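Local coordinates for protein CT253 (Chlamydia trachomatis serovar L2, PDB 6UXC) that is of unknown function but is probably a membrane-attached lipoprotein, made with a signal sequence and belonging to a family not yet characterised, at residues A72-S76 against V95-E99; A116-V122 against Y134-A140. The contacts are given in a common frame with arbitrary orientation. Residues are numbered along the deposited sequence.

How the interactions relate
Both contacts belong to one mixed sheet, whose order is 59-61, 19-28, 94-105, 113-124, 131-143, and their centres lie about 11 Å apart. They come in series along the chain: interaction 1 packs the segment 72-76, leading on from helix 68-72, on strand 94-105; interaction 2 pairs the next two strands as a hairpin whose second strand, 131-143, is one of the sheet's two outer strands within the chain. Arg121 joins them. Its backbone N lies 2.9 Å from Ala97 O, a probable hydrogen bond between neighbouring strands, while its NH1 reaches Ser76 O at 2.8 Å. The loop is thus held to the sheet twice, by its phenylalanines on strand 94-105 and by the guanidinium of Arg121 on strand 113-124.

Interaction 1: residues A72-S76 against V95-E99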
# COMPACT_ATOMS: atom_id res chain seq x y z
N ALA A 72 -3.32 -13.08 3.02
CA ALA A 72 -4.10 -12.56 4.13
C ALA A 72 -3.36 -12.69 5.45
O ALA A 72 -3.53 -11.86 6.35
CB ALA A 72 -5.44 -13.28 4.19
N GLN A 73 -2.57 -13.75 5.60
CA GLN A 73 -1.96 -13.99 6.90
C GLN A 73 -1.07 -12.83 7.33
O GLN A 73 -0.88 -12.61 8.53
CB GLN A 73 -1.19 -15.32 6.87
CG GLN A 73 -0.05 -15.34 6.02
CD GLN A 73 0.43 -16.75 5.72
OE1 GLN A 73 0.26 -17.69 6.50
NE2 GLN A 73 1.06 -16.89 4.60
N PHE A 74 -0.51 -12.07 6.37
CA PHE A 74 0.37 -10.96 6.72
C PHE A 74 -0.39 -9.76 7.27
O PHE A 74 0.25 -8.84 7.79
CB PHE A 74 1.19 -10.54 5.49
CG PHE A 74 2.19 -11.58 5.06
CD1 PHE A 74 1.84 -12.56 4.15
CD2 PHE A 74 3.47 -11.56 5.59
CE1 PHE A 74 2.78 -13.52 3.77
CE2 PHE A 74 4.38 -12.52 5.22
CZ PHE A 74 4.03 -13.50 4.30
N PHE A 75 -1.72 -9.76 7.19
CA PHE A 75 -2.55 -8.69 7.72
C PHE A 75 -3.25 -9.05 9.02
O PHE A 75 -4.05 -8.26 9.50
CB PHE A 75 -3.59 -8.28 6.69
CG PHE A 75 -2.99 -7.70 5.44
CD1 PHE A 75 -2.45 -6.42 5.47
CD2 PHE A 75 -2.91 -8.44 4.27
CE1 PHE A 75 -1.91 -5.86 4.33
CE2 PHE A 75 -2.33 -7.88 3.13
CZ PHE A 75 -1.82 -6.59 3.17
N SER A 76 -3.01 -10.24 9.55
CA SER A 76 -3.56 -10.60 10.85
C SER A 76 -3.01 -9.66 11.91
O SER A 76 -1.80 -9.41 11.93
CB SER A 76 -3.20 -12.04 11.19
OG SER A 76 -3.68 -12.37 12.47
N VAL A 95 8.42 -8.77 2.15
CA VAL A 95 7.02 -8.71 1.76
C VAL A 95 6.46 -7.40 2.27
O VAL A 95 6.55 -7.10 3.47
CB VAL A 95 6.24 -9.90 2.36
CG1 VAL A 95 4.73 -9.81 2.00
CG2 VAL A 95 6.82 -11.19 1.90
N VAL A 96 5.86 -6.65 1.36
CA VAL A 96 5.20 -5.39 1.67
C VAL A 96 3.70 -5.62 1.79
O VAL A 96 3.06 -6.09 0.83
CB VAL A 96 5.49 -4.34 0.59
CG1 VAL A 96 4.75 -3.06 0.92
CG2 VAL A 96 6.95 -4.09 0.48
N ALA A 97 3.15 -5.33 2.97
CA ALA A 97 1.75 -5.58 3.30
C ALA A 97 1.14 -4.27 3.77
O ALA A 97 1.32 -3.87 4.92
CB ALA A 97 1.64 -6.67 4.37
N ALA A 98 0.40 -3.61 2.88
CA ALA A 98 -0.23 -2.33 3.20
C ALA A 98 -1.73 -2.51 3.30
O ALA A 98 -2.36 -3.10 2.40
CB ALA A 98 0.10 -1.29 2.13
N GLU A 99 -2.31 -2.02 4.39
CA GLU A 99 -3.74 -2.08 4.65
C GLU A 99 -4.32 -0.68 4.75
O GLU A 99 -3.84 0.14 5.53
CB GLU A 99 -4.04 -2.80 5.98
CG GLU A 99 -5.52 -2.86 6.30
CD GLU A 99 -5.86 -3.64 7.55
OE1 GLU A 99 -4.95 -4.16 8.24
OE2 GLU A 99 -7.07 -3.74 7.84
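Two consecutive phenylalanines of a loop pack at successive places along one face of a strand: this is a buried, apolar contact between the segment 72-76, leading on from helix 68-72, and residues 95-99 of strand 94-105. No hydrogen bond crosses between the segments, and 281 Å² is buried. A bond from Phe75 N to Ala72 O (2.9 Å) closes the turn, and the CA-to-CB bonds of Phe74 and Phe75 both point toward the strand. Val95, Ala97 and Glu99 meet them, following the alternation of a beta strand, while Val96 and Ala98 point away. Val95 CG1 sits over the face of the Phe74 ring, 4.2 Å from its centroid and 9° off the normal, a CH-pi contact. The small Ala97 lets the turn come close: its CB is 4.1 Å from Phe74 CB and 3.6 Å from Phe75 CE1. The loop covers one face of the mixed sheet at strand 94-105, which runs between 19-28 and 113-124; Phe75 also stacks on Phe27, and Phe74 meets Phe123 edge-to-face. Phe75 reaches past Ala97, with CE1 3.4 Å from Ala98 O and CD1 4.0 Å from Glu99 CB. The carboxylate of Glu99 forms a salt bridge with Arg29.

Interaction 2: residues A116-V122 against Y134-A140; sequences ASVRVRV and YQEILDA
Val120 lies at the apolar centre, its CG1 3.8 Å from Tyr134 CE2 and its CG2 3.9 Å from Leu138 CD1; Val122 CG2 meets Tyr134 CD2 at the ring edge, 3.9 Å away. Val118, Val120, Val122 and Tyr134 are t, Leu138 m,t. These side chains share the face that carries helix 165-184, where Tyr134 stacks on Tyr184. Both backbones are extended, and the axes approach to 4.6 Å at 157°. The motif is an antiparallel beta hairpin: Ala116-Ala140, Val118-Leu138, Val120-Glu136 and Val122-Tyr134 are hydrogen-bonded pairs, alternating with the non-hydrogen-bonded Ser117-Asp139, Arg119-Ile137 and Arg121-Gln135, whose CA-to-CB bonds point to the other face. Val118 N to Leu138 O and Val120 N to Glu136 O are both 2.8 Å, with return bonds Leu138 N to Val118 O (2.9 Å) and Glu136 N to Val120 O (3.0 Å); at the Val122-Tyr134 end, Tyr134 N to Val122 O is weak at 3.4 Å. Tyr134 OH gives a very short bond of 2.5 Å to Glu136 OE1, which also pairs with Arg180. With Gln135 t,t and Arg121 m,t,t, Gln135 OE1 accepts from Arg121 NE (2.7 Å) and NH2 (2.9 Å), while NH1 serves the carbonyls of Phe74 and Ser76.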
# COMPACT_ATOMS: atom_id res chain seq x y z
N ALA A 116 -6.95 9.68 4.60
CA ALA A 116 -6.79 8.24 4.55
C ALA A 116 -5.66 7.82 5.47
O ALA A 116 -4.72 8.58 5.73
CB ALA A 116 -6.53 7.72 3.14
N SER A 117 -5.77 6.61 5.98
CA SER A 117 -4.84 6.07 6.95
C SER A 117 -4.48 4.67 6.50
O SER A 117 -5.37 3.87 6.18
CB SER A 117 -5.47 6.04 8.35
OG SER A 117 -4.59 5.51 9.32
N VAL A 118 -3.18 4.36 6.47
CA VAL A 118 -2.70 3.06 5.98
C VAL A 118 -1.73 2.46 6.98
O VAL A 118 -0.76 3.11 7.39
CB VAL A 118 -2.00 3.20 4.61
CG1 VAL A 118 -1.34 1.88 4.20
CG2 VAL A 118 -2.99 3.69 3.57
N ARG A 119 -1.97 1.19 7.36
CA ARG A 119 -0.98 0.45 8.14
C ARG A 119 -0.03 -0.26 7.18
O ARG A 119 -0.45 -1.12 6.38
CB ARG A 119 -1.60 -0.56 9.11
CG ARG A 119 -0.51 -1.23 9.94
CD ARG A 119 -1.05 -2.26 10.91
NE ARG A 119 -1.95 -1.68 11.87
CZ ARG A 119 -3.25 -1.92 11.94
NH1 ARG A 119 -3.86 -2.76 11.11
NH2 ARG A 119 -3.96 -1.31 12.87
N VAL A 120 1.24 0.12 7.24
CA VAL A 120 2.28 -0.48 6.43
C VAL A 120 3.05 -1.46 7.29
O VAL A 120 3.49 -1.12 8.39
CB VAL A 120 3.23 0.59 5.85
CG1 VAL A 120 4.29 -0.06 4.98
CG2 VAL A 120 2.45 1.64 5.03
N ARG A 121 3.21 -2.68 6.78
CA ARG A 121 4.07 -3.69 7.36
C ARG A 121 5.09 -4.16 6.33
O ARG A 121 4.78 -4.27 5.15
CB ARG A 121 3.26 -4.89 7.83
CG ARG A 121 2.48 -4.63 9.06
CD ARG A 121 1.55 -5.76 9.33
NE ARG A 121 1.01 -5.70 10.68
CZ ARG A 121 0.28 -6.65 11.23
NH1 ARG A 121 -0.05 -7.72 10.51
NH2 ARG A 121 -0.11 -6.54 12.49
N VAL A 122 6.30 -4.45 6.79
CA VAL A 122 7.28 -5.15 5.97
C VAL A 122 7.73 -6.37 6.76
O VAL A 122 8.08 -6.26 7.94
CB VAL A 122 8.48 -4.27 5.62
CG1 VAL A 122 9.46 -5.06 4.76
CG2 VAL A 122 8.03 -3.03 4.90
N TYR A 134 8.97 -3.94 10.25
CA TYR A 134 8.46 -2.58 10.22
C TYR A 134 6.95 -2.63 10.31
O TYR A 134 6.31 -3.45 9.62
CB TYR A 134 8.90 -1.87 8.94
CG TYR A 134 8.28 -0.52 8.75
CD1 TYR A 134 8.47 0.49 9.69
CD2 TYR A 134 7.55 -0.22 7.61
CE1 TYR A 134 7.91 1.74 9.52
CE2 TYR A 134 6.98 1.03 7.43
CZ TYR A 134 7.17 2.01 8.39
OH TYR A 134 6.62 3.26 8.23
N GLN A 135 6.39 -1.77 11.16
CA GLN A 135 4.95 -1.57 11.22
C GLN A 135 4.69 -0.13 11.61
O GLN A 135 5.20 0.33 12.64
CB GLN A 135 4.27 -2.50 12.23
CG GLN A 135 2.77 -2.28 12.34
CD GLN A 135 2.12 -3.25 13.29
OE1 GLN A 135 1.38 -4.13 12.88
NE2 GLN A 135 2.40 -3.10 14.58
N GLU A 136 3.89 0.57 10.81
CA GLU A 136 3.58 1.95 11.13
C GLU A 136 2.31 2.35 10.41
O GLU A 136 2.05 1.91 9.29
CB GLU A 136 4.72 2.89 10.72
CG GLU A 136 4.51 4.35 11.16
CD GLU A 136 5.70 5.24 10.81
OE1 GLU A 136 6.64 4.77 10.16
OE2 GLU A 136 5.69 6.43 11.22
N ILE A 137 1.52 3.21 11.07
CA ILE A 137 0.35 3.80 10.45
C ILE A 137 0.74 5.17 9.91
O ILE A 137 1.21 6.03 10.65
CB ILE A 137 -0.82 3.90 11.44
CG1 ILE A 137 -1.21 2.48 11.88
CG2 ILE A 137 -1.98 4.65 10.82
CD1 ILE A 137 -2.23 2.43 12.98
N LEU A 138 0.58 5.33 8.60
CA LEU A 138 0.84 6.55 7.86
C LEU A 138 -0.50 7.15 7.44
O LEU A 138 -1.47 6.42 7.19
CB LEU A 138 1.70 6.27 6.63
CG LEU A 138 3.02 5.52 6.86
CD1 LEU A 138 3.73 5.24 5.55
CD2 LEU A 138 3.94 6.29 7.83
N ASP A 139 -0.56 8.46 7.37
CA ASP A 139 -1.82 9.09 7.01
C ASP A 139 -1.55 10.37 6.26
O ASP A 139 -0.44 10.90 6.25
CB ASP A 139 -2.70 9.32 8.24
CG ASP A 139 -2.02 10.18 9.31
OD1 ASP A 139 -1.20 11.06 8.97
OD2 ASP A 139 -2.33 9.95 10.49
N ALA A 140 -2.59 10.84 5.57
CA ALA A 140 -2.55 12.07 4.79
C ALA A 140 -3.93 12.71 4.84
O ALA A 140 -4.93 12.02 5.03
CB ALA A 140 -2.13 11.79 3.35